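Local coordinates for protein alpha-1,3-glucanase (Streptomyces thermodiastaticus, PDB 7C7D) that probably hydrolyses the alpha-1,3-glucosidic linkages of alpha-1,3-glucan, as a thermostable glycosidase of family GH87, at residues V286-F291 and D306-G311; M471-V476 and T492-S497. One frame throughout, in Å; residues are numbered along the deposited sequence.

Contact 1: V286-F291 and D306-G311; sequences VHLKDF and DNFVNG
While Leu288 meets Phe308 and Val309 within the coil, elsewhere in 306-311 a side-chain hydrogen bond joins two amides: Asn307 ND2 donates to Asn310 OD1 at 2.9 Å. The bond is bent, with an N-H...O angle of 140°; the acceptor lies close to the plane of the Asn307 amide, whereas the donor is tilted 27° from the Asn310 carbonyl plane. Each amide has a further partner, since Asn307 OD1 accepts from Val329 N and Asn310 ND2 bonds Asp278 OD1, which should fix how both groups are turned. On the inner side of the backbone the contact is wholly apolar. Leu288 CD1 reaches Phe308 CZ at 3.8 Å, meeting the ring obliquely, and Val309 CG2 at 4.2 Å. This is the interior of a right-handed parallel beta-helix of the pectate lyase-like kind: strand 286-289 pairs with 259-263 and 318-320, strand 309-311 with 277-279 and 331-333, and the two strands face each other across the coil. The CA atoms of Leu288 and Val309 are 10.5 Å apart, too far for backbone pairing, and the side chains span the gap. Leu288 has CG anti to the carbonyl carbon (chi1 -52°) and an extended second torsion, which carries CD1 inward to meet Phe308 coming from the opposite direction. The phenyl ring is also backed by its neighbour: Val309 CG2 sits 3.6 Å above the ring plane, over its centre. Leu261, on the adjacent coil, touches Leu288, while Leu331 and Val319 pack on Phe308.

Contact 2: M471-V476 and T492-S497; sequences MGALRV and TTITDS
The backbones of 471-476 and 492-497 come nearest at Ala473 and Ser497, whose CA atoms are 6.5 Å apart, and separate as strands 474-477 and 486-495 run along different faces of the parallel beta-helix. These strands are held within their own sheets, as Leu474 shows by its backbone bonds to Ala501 and Glu503 on the following coil; the link between them is made by side chains. Ala473, just ahead of its strand, points its CB into the interior, where it touches Ile494 CG2 at 3.7 Å. That methyl stands anti to the backbone N of Ile494, while the longer CG1 branch is anti to the carbonyl carbon (chi1 -56°). Ser497 approaches the same alanine methyl from beyond the strand end, its OG 3.8 Å from Ala473 CB, a van der Waals contact. Asp496, with a positive phi of 61°, makes the turn that brings Ser497 round to this position. The small alanine suits the close backbone approach here, and Leu457 and Thr460 also pack against it. Further along, where the chains diverge, the longer Leu474 bridges the gap, its CD1 coming within 4.3 Å of Thr492 CG2.

How the contacts relate
Contacts 1 and 2 join the same two series of parallel strands at different levels of the beta-helix, their centres 32 Å apart and on opposite sides of the chain's centre. All residues that touch are buried in both. The backbone conformations recur too: Asp290 and Asp496 have positive phi just after their strands, and Phe308 and Ala473 have helical angles just before theirs. The filling differs. In contact 1, Phe308 and Leu288 together bridge backbones whose nearest CA atoms are 10.5 Å apart (Leu288 and Val309), against 6.5 Å (Ala473 and Ser497) in contact 2, where alanine holds the corresponding place. Contact 1 is hydrocarbon throughout, whereas contact 2 admits one polar atom, Ser497 OG.

Contact 1: V286-F291 and D306-G311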
loop_
_atom_site.group_PDB
_atom_site.type_symbol
_atom_site.label_atom_id
_atom_site.label_comp_id
_atom_site.label_asym_id
_atom_site.label_seq_id
_atom_site.Cartn_x
_atom_site.Cartn_y
_atom_site.Cartn_z
ATOM N N VAL A 286 6.987 18.864 -13.464
ATOM C CA VAL A 286 7.346 17.540 -13.942
ATOM C C VAL A 286 6.068 16.725 -14.011
ATOM O O VAL A 286 5.309 16.671 -13.039
ATOM C CB VAL A 286 8.336 16.865 -12.981
ATOM C CG1 VAL A 286 8.607 15.440 -13.441
ATOM C CG2 VAL A 286 9.613 17.676 -12.874
ATOM N N HIS A 287 5.830 16.078 -15.144
ATOM C CA HIS A 287 4.682 15.192 -15.284
ATOM C C HIS A 287 5.163 13.837 -15.773
ATOM O O HIS A 287 5.582 13.704 -16.924
ATOM C CB HIS A 287 3.644 15.816 -16.211
ATOM C CG HIS A 287 3.272 17.199 -15.794
ATOM N ND1 HIS A 287 2.440 17.452 -14.724
ATOM C CD2 HIS A 287 3.670 18.407 -16.257
ATOM C CE1 HIS A 287 2.324 18.757 -14.562
ATOM N NE2 HIS A 287 3.061 19.358 -15.478
ATOM N N LEU A 288 5.125 12.838 -14.891
ATOM C CA LEU A 288 5.488 11.471 -15.242
ATOM C C LEU A 288 4.197 10.731 -15.552
ATOM O O LEU A 288 3.290 10.691 -14.713
ATOM C CB LEU A 288 6.244 10.801 -14.092
ATOM C CG LEU A 288 7.449 11.560 -13.528
ATOM C CD1 LEU A 288 8.116 10.773 -12.397
ATOM C CD2 LEU A 288 8.452 11.861 -14.632
ATOM N N LYS A 289 4.091 10.183 -16.762
ATOM C CA LYS A 289 2.818 9.651 -17.237
ATOM C C LYS A 289 3.002 8.378 -18.044
ATOM O O LYS A 289 3.782 8.350 -19.000
ATOM C CB LYS A 289 2.094 10.653 -18.153
ATOM C CG LYS A 289 1.811 12.022 -17.583
ATOM C CD LYS A 289 1.039 12.852 -18.602
ATOM C CE LYS A 289 0.532 14.142 -17.991
ATOM N NZ LYS A 289 -0.095 15.049 -18.997
ATOM N N ASP A 290 2.210 7.360 -17.710
ATOM C CA ASP A 290 1.906 6.259 -18.626
ATOM C C ASP A 290 3.137 5.447 -19.021
ATOM O O ASP A 290 3.295 5.069 -20.180
ATOM C CB ASP A 290 1.144 6.739 -19.866
ATOM C CG ASP A 290 -0.059 7.598 -19.520
ATOM O OD1 ASP A 290 -0.642 7.409 -18.433
ATOM O OD2 ASP A 290 -0.428 8.459 -20.348
ATOM N N PHE A 291 4.013 5.165 -18.061
ATOM C CA PHE A 291 5.060 4.174 -18.277
ATOM C C PHE A 291 5.257 3.350 -17.014
ATOM O O PHE A 291 4.660 3.619 -15.968
ATOM C CB PHE A 291 6.375 4.733 -18.884
ATOM C CG PHE A 291 7.123 5.734 -18.025
ATOM C CD1 PHE A 291 6.709 7.059 -17.948
ATOM C CD2 PHE A 291 8.301 5.369 -17.377
ATOM C CE1 PHE A 291 7.429 7.988 -17.203
ATOM C CE2 PHE A 291 9.025 6.294 -16.636
ATOM C CZ PHE A 291 8.597 7.603 -16.555
ATOM N N ASP A 306 17.140 3.108 -3.374
ATOM C CA ASP A 306 16.809 2.148 -4.430
ATOM C C ASP A 306 15.350 2.288 -4.859
ATOM O O ASP A 306 14.574 1.333 -4.836
ATOM C CB ASP A 306 17.067 0.722 -3.959
ATOM C CG ASP A 306 18.461 0.514 -3.438
ATOM O OD1 ASP A 306 19.404 1.142 -3.970
ATOM O OD2 ASP A 306 18.610 -0.299 -2.498
ATOM N N ASN A 307 15.006 3.493 -5.292
ATOM C CA ASN A 307 13.621 3.933 -5.364
ATOM C C ASN A 307 13.264 4.377 -6.777
ATOM O O ASN A 307 14.133 4.628 -7.612
ATOM C CB ASN A 307 13.417 5.092 -4.385
ATOM C CG ASN A 307 13.764 4.699 -2.960
ATOM O OD1 ASN A 307 13.659 3.532 -2.600
ATOM N ND2 ASN A 307 14.165 5.665 -2.140
ATOM N N PHE A 308 11.958 4.471 -7.048
ATOM C CA PHE A 308 11.503 5.063 -8.306
ATOM C C PHE A 308 11.703 6.580 -8.291
ATOM O O PHE A 308 12.378 7.133 -9.164
ATOM C CB PHE A 308 10.059 4.618 -8.594
ATOM C CG PHE A 308 9.235 5.581 -9.424
ATOM C CD1 PHE A 308 9.612 5.948 -10.714
ATOM C CD2 PHE A 308 8.049 6.094 -8.917
ATOM C CE1 PHE A 308 8.827 6.821 -11.473
ATOM C CE2 PHE A 308 7.260 6.956 -9.667
ATOM C CZ PHE A 308 7.639 7.323 -10.942
ATOM N N VAL A 309 11.172 7.266 -7.279
ATOM C CA VAL A 309 11.438 8.687 -7.075
ATOM C C VAL A 309 12.029 8.868 -5.687
ATOM O O VAL A 309 11.489 8.352 -4.701
ATOM C CB VAL A 309 10.171 9.549 -7.233
ATOM C CG1 VAL A 309 10.453 10.986 -6.814
ATOM C CG2 VAL A 309 9.686 9.490 -8.669
ATOM N N ASN A 310 13.145 9.590 -5.616
ATOM C CA ASN A 310 13.816 9.892 -4.360
ATOM C C ASN A 310 14.059 11.389 -4.321
ATOM O O ASN A 310 14.878 11.903 -5.086
ATOM C CB ASN A 310 15.138 9.135 -4.282
ATOM C CG ASN A 310 15.701 9.100 -2.889
ATOM O OD1 ASN A 310 15.214 8.356 -2.042
ATOM N ND2 ASN A 310 16.745 9.885 -2.644
ATOM N N GLY A 311 13.357 12.086 -3.433
ATOM C CA GLY A 311 13.574 13.506 -3.254
ATOM C C GLY A 311 12.417 14.371 -3.714
ATOM O O GLY A 311 11.265 14.181 -3.304
#

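Contact 2: M471-V476 and T492-S497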
loop_
_atom_site.group_PDB
_atom_site.type_symbol
_atom_site.label_atom_id
_atom_site.label_comp_id
_atom_site.label_asym_id
_atom_site.label_seq_id
_atom_site.Cartn_x
_atom_site.Cartn_y
_atom_site.Cartn_z
ATOM N N MET A 471 -2.583 -4.550 18.020
ATOM C CA MET A 471 -2.928 -3.268 17.440
ATOM C C MET A 471 -4.270 -3.408 16.738
ATOM O O MET A 471 -4.566 -4.438 16.126
ATOM C CB MET A 471 -1.848 -2.790 16.468
ATOM C CG MET A 471 -0.906 -1.747 17.068
ATOM S SD MET A 471 0.660 -1.593 16.195
ATOM C CE MET A 471 1.400 -3.135 16.585
ATOM N N GLY A 472 -5.096 -2.367 16.860
ATOM C CA GLY A 472 -6.418 -2.390 16.273
ATOM C C GLY A 472 -6.431 -1.957 14.816
ATOM O O GLY A 472 -5.418 -1.564 14.233
ATOM N N ALA A 473 -7.629 -2.036 14.229
ATOM C CA ALA A 473 -7.813 -1.642 12.837
ATOM C C ALA A 473 -7.462 -0.176 12.615
ATOM O O ALA A 473 -6.819 0.170 11.614
ATOM C CB ALA A 473 -9.253 -1.909 12.409
ATOM N N LEU A 474 -7.895 0.701 13.513
ATOM C CA LEU A 474 -7.607 2.122 13.400
ATOM C C LEU A 474 -7.098 2.566 14.756
ATOM O O LEU A 474 -7.787 2.379 15.761
ATOM C CB LEU A 474 -8.874 2.905 13.022
ATOM C CG LEU A 474 -8.733 4.375 12.628
ATOM C CD1 LEU A 474 -9.927 4.792 11.787
ATOM C CD2 LEU A 474 -8.596 5.274 13.841
ATOM N N ARG A 475 -5.901 3.140 14.799
ATOM C CA ARG A 475 -5.380 3.607 16.072
ATOM C C ARG A 475 -5.010 5.080 16.039
ATOM O O ARG A 475 -4.564 5.613 15.017
ATOM C CB ARG A 475 -4.215 2.761 16.598
ATOM C CG ARG A 475 -2.860 3.046 16.002
ATOM C CD ARG A 475 -1.795 2.228 16.753
ATOM N NE ARG A 475 -0.448 2.604 16.338
ATOM C CZ ARG A 475 0.146 2.137 15.247
ATOM N NH1 ARG A 475 -0.459 1.244 14.472
ATOM N NH2 ARG A 475 1.365 2.564 14.937
ATOM N N VAL A 476 -5.227 5.725 17.185
ATOM C CA VAL A 476 -4.687 7.043 17.494
ATOM C C VAL A 476 -3.668 6.831 18.600
ATOM O O VAL A 476 -3.992 6.259 19.650
ATOM C CB VAL A 476 -5.780 8.037 17.917
ATOM C CG1 VAL A 476 -5.165 9.405 18.198
ATOM C CG2 VAL A 476 -6.855 8.137 16.842
ATOM N N THR A 492 -16.601 5.407 9.125
ATOM C CA THR A 492 -15.635 4.326 8.977
ATOM C C THR A 492 -16.359 2.988 8.952
ATOM O O THR A 492 -17.214 2.721 9.802
ATOM C CB THR A 492 -14.630 4.326 10.133
ATOM O OG1 THR A 492 -14.127 5.646 10.344
ATOM C CG2 THR A 492 -13.454 3.422 9.813
ATOM N N THR A 493 -16.001 2.142 7.997
ATOM C CA THR A 493 -16.478 0.766 7.943
ATOM C C THR A 493 -15.319 -0.125 8.363
ATOM O O THR A 493 -14.243 -0.060 7.764
ATOM C CB THR A 493 -16.952 0.429 6.531
ATOM O OG1 THR A 493 -18.031 1.304 6.186
ATOM C CG2 THR A 493 -17.417 -1.013 6.428
ATOM N N ILE A 494 -15.526 -0.921 9.410
ATOM C CA ILE A 494 -14.489 -1.797 9.954
ATOM C C ILE A 494 -15.058 -3.210 9.998
ATOM O O ILE A 494 -16.040 -3.463 10.706
ATOM C CB ILE A 494 -14.001 -1.342 11.342
ATOM C CG1 ILE A 494 -13.500 0.109 11.285
ATOM C CG2 ILE A 494 -12.924 -2.282 11.844
ATOM C CD1 ILE A 494 -12.965 0.657 12.599
ATOM N N THR A 495 -14.465 -4.119 9.224
ATOM C CA THR A 495 -15.069 -5.418 8.967
ATOM C C THR A 495 -14.056 -6.528 9.208
ATOM O O THR A 495 -12.929 -6.472 8.693
ATOM C CB THR A 495 -15.559 -5.474 7.517
ATOM O OG1 THR A 495 -16.457 -4.380 7.295
ATOM C CG2 THR A 495 -16.260 -6.798 7.202
ATOM N N ASP A 496 -14.461 -7.536 9.983
ATOM C CA ASP A 496 -13.686 -8.767 10.138
ATOM C C ASP A 496 -12.308 -8.500 10.741
ATOM O O ASP A 496 -11.303 -9.091 10.337
ATOM C CB ASP A 496 -13.585 -9.538 8.818
ATOM C CG ASP A 496 -14.949 -9.946 8.272
ATOM O OD1 ASP A 496 -15.914 -10.025 9.054
ATOM O OD2 ASP A 496 -15.062 -10.195 7.053
ATOM N N SER A 497 -12.255 -7.604 11.715
ATOM C CA SER A 497 -10.991 -7.312 12.377
ATOM C C SER A 497 -10.589 -8.492 13.251
ATOM O O SER A 497 -11.408 -8.979 14.038
ATOM C CB SER A 497 -11.146 -6.096 13.273
ATOM O OG SER A 497 -11.566 -4.959 12.552
#